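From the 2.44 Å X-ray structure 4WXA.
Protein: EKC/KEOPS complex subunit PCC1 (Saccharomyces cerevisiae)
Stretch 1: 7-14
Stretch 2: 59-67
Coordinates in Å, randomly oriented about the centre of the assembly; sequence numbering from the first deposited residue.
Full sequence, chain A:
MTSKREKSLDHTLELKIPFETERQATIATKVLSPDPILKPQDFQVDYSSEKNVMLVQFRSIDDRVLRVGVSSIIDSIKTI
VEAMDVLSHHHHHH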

# COMPACT_ATOMS: atom_id res chain seq x y z
N LYS A 7 -9.26 10.10 13.61
CA LYS A 7 -8.11 11.05 13.64
C LYS A 7 -6.70 10.42 13.87
O LYS A 7 -5.78 11.16 14.19
CB LYS A 7 -8.36 12.11 14.72
N SER A 8 -6.50 9.11 13.72
CA SER A 8 -5.12 8.58 13.96
C SER A 8 -4.55 7.73 12.79
O SER A 8 -5.24 6.90 12.20
CB SER A 8 -5.08 7.79 15.26
OG SER A 8 -5.94 8.38 16.24
N LEU A 9 -3.31 7.99 12.41
CA LEU A 9 -2.80 7.37 11.19
C LEU A 9 -1.94 6.21 11.62
O LEU A 9 -0.76 6.27 11.56
CB LEU A 9 -2.05 8.37 10.29
CG LEU A 9 -2.92 9.44 9.56
CD1 LEU A 9 -2.05 10.47 8.87
CD2 LEU A 9 -3.81 8.86 8.49
N ASP A 10 -2.58 5.16 12.08
CA ASP A 10 -1.86 4.15 12.81
C ASP A 10 -1.96 2.74 12.20
O ASP A 10 -1.51 1.81 12.80
CB ASP A 10 -2.32 4.16 14.26
CG ASP A 10 -3.84 3.99 14.43
OD1 ASP A 10 -4.60 3.74 13.42
OD2 ASP A 10 -4.26 4.07 15.62
N HIS A 11 -2.60 2.60 11.04
CA HIS A 11 -2.45 1.45 10.19
C HIS A 11 -1.33 1.72 9.16
O HIS A 11 -1.47 2.56 8.31
CB HIS A 11 -3.72 1.22 9.46
CG HIS A 11 -4.85 0.74 10.33
ND1 HIS A 11 -5.48 1.56 11.26
CD2 HIS A 11 -5.49 -0.44 10.37
CE1 HIS A 11 -6.45 0.87 11.85
NE2 HIS A 11 -6.48 -0.34 11.32
N THR A 12 -0.22 1.03 9.25
CA THR A 12 0.97 1.40 8.46
C THR A 12 1.45 0.25 7.67
O THR A 12 1.30 -0.90 8.07
CB THR A 12 2.14 1.92 9.32
OG1 THR A 12 2.62 0.90 10.16
CG2 THR A 12 1.67 3.03 10.25
N LEU A 13 1.97 0.58 6.51
CA LEU A 13 2.64 -0.39 5.71
C LEU A 13 3.93 0.20 5.11
O LEU A 13 3.98 1.36 4.71
CB LEU A 13 1.70 -0.79 4.62
CG LEU A 13 2.15 -1.98 3.75
CD1 LEU A 13 0.92 -2.64 3.29
CD2 LEU A 13 2.88 -1.55 2.52
N GLU A 14 4.98 -0.58 5.06
CA GLU A 14 6.22 -0.13 4.42
C GLU A 14 6.60 -1.12 3.37
O GLU A 14 6.67 -2.34 3.54
CB GLU A 14 7.34 0.11 5.41
CG GLU A 14 8.69 0.18 4.71
CD GLU A 14 9.69 1.10 5.39
OE1 GLU A 14 10.17 0.76 6.49
OE2 GLU A 14 10.03 2.15 4.80
N ARG A 59 0.76 5.42 5.81
CA ARG A 59 0.11 5.57 7.11
C ARG A 59 -1.34 5.89 6.78
O ARG A 59 -1.61 6.70 5.88
CB ARG A 59 0.70 6.71 7.93
CG ARG A 59 2.20 6.59 8.12
CD ARG A 59 2.79 7.61 9.10
NE ARG A 59 3.02 8.91 8.45
CZ ARG A 59 3.93 9.12 7.50
N SER A 60 -2.28 5.26 7.48
CA SER A 60 -3.70 5.46 7.16
C SER A 60 -4.57 5.25 8.36
O SER A 60 -4.16 4.61 9.33
CB SER A 60 -4.09 4.47 6.10
OG SER A 60 -5.42 4.63 5.71
N ILE A 61 -5.77 5.79 8.32
CA ILE A 61 -6.68 5.64 9.46
C ILE A 61 -7.33 4.28 9.54
O ILE A 61 -7.80 3.91 10.62
CB ILE A 61 -7.81 6.67 9.48
CG1 ILE A 61 -8.63 6.61 8.19
CG2 ILE A 61 -7.23 8.04 9.77
CD1 ILE A 61 -9.95 7.36 8.28
N ASP A 62 -7.37 3.55 8.42
CA ASP A 62 -7.97 2.23 8.45
C ASP A 62 -7.61 1.44 7.24
O ASP A 62 -6.97 1.95 6.34
CB ASP A 62 -9.50 2.29 8.63
CG ASP A 62 -10.22 2.81 7.40
OD1 ASP A 62 -9.77 2.53 6.25
OD2 ASP A 62 -11.28 3.47 7.58
N ASP A 63 -8.03 0.19 7.24
CA ASP A 63 -7.60 -0.76 6.24
C ASP A 63 -8.21 -0.48 4.88
O ASP A 63 -7.63 -0.82 3.85
CB ASP A 63 -7.91 -2.21 6.69
CG ASP A 63 -6.93 -2.72 7.74
OD1 ASP A 63 -5.79 -2.28 7.76
OD2 ASP A 63 -7.25 -3.58 8.56
N ARG A 64 -9.40 0.13 4.88
CA ARG A 64 -10.13 0.40 3.64
C ARG A 64 -9.35 1.44 2.84
O ARG A 64 -9.05 1.23 1.66
CB ARG A 64 -11.53 0.88 3.96
CG ARG A 64 -12.40 1.36 2.79
CD ARG A 64 -13.56 2.23 3.29
NE ARG A 64 -14.39 2.73 2.19
CZ ARG A 64 -15.24 3.76 2.28
N VAL A 65 -9.03 2.55 3.49
CA VAL A 65 -8.26 3.59 2.89
C VAL A 65 -6.90 3.06 2.44
O VAL A 65 -6.51 3.22 1.30
CB VAL A 65 -8.03 4.72 3.89
CG1 VAL A 65 -7.05 5.74 3.33
CG2 VAL A 65 -9.36 5.37 4.22
N LEU A 66 -6.21 2.39 3.33
CA LEU A 66 -4.91 1.81 2.98
C LEU A 66 -5.00 0.99 1.70
O LEU A 66 -4.19 1.20 0.79
CB LEU A 66 -4.36 0.99 4.15
CG LEU A 66 -2.90 0.61 4.11
CD1 LEU A 66 -2.00 1.84 4.26
CD2 LEU A 66 -2.60 -0.36 5.21
N ARG A 67 -5.98 0.10 1.59
CA ARG A 67 -6.02 -0.83 0.44
C ARG A 67 -6.08 -0.03 -0.86
O ARG A 67 -5.29 -0.29 -1.79
CB ARG A 67 -7.19 -1.80 0.53
CG ARG A 67 -7.27 -2.84 -0.61
CD ARG A 67 -8.64 -3.55 -0.70

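What holds the two backbones together? His-11 and Ser-60 form an antiparallel, hydrogen-bonded pair: His-11 N donates to Ser-60 O at 3.1 Å, and Ser-60 N donates to His-11 O at 2.9 Å. The next pair, Thr-12 and Arg-59, has no such bonds between its backbones. Its side chains lie on the other face of the sheet from those of His-11 and Ser-60, and Thr-12 CG2 comes within 4.2 Å of Arg-59 CG.

Why does the His-11 ring sit where it does? With chi1 at -70° (m) and chi2 at 71°, the imidazole reaches across the turn that follows Ser-60. There Asp-62 CA lies 3.8 Å from the centroid of the His-11 ring, only 9° off its normal, a CH-pi contact over the face. At one side of the ring, His-11 ND1 makes a weak hydrogen bond of 3.2 Å to Asp-10 OD1. Asp-10 is in the p rotamer (chi1 56°), with OD1 on the His-11 side; its CA-to-CB bond points away from the second stretch, though its carboxylate comes nearer. His-11 ND1 is also 3.4 Å from Ile-61 O, but the angle is too poor for a hydrogen bond. Farther round the ring, His-11 CD2 approaches Asp-63 OD1 at 3.2 Å.

How does Asp-62 serve the helix beneath this ring? It is the N-cap, and its p rotamer brings OD1 back to the first turn. Asp-62 OD1 accepts from Val-65 N at 2.9 Å and, weakly, from Arg-64 N at 2.8 Å, satisfying amides that lack a preceding helical carbonyl.

Where do apolar side chains meet? Leu-9, in an m,t conformation, sends CD2 to within 3.7 Å of Ile-61 CG2. Leu-66 points toward the first stretch, and its CD2 lies a looser 4.4 Å from Leu-13 CB.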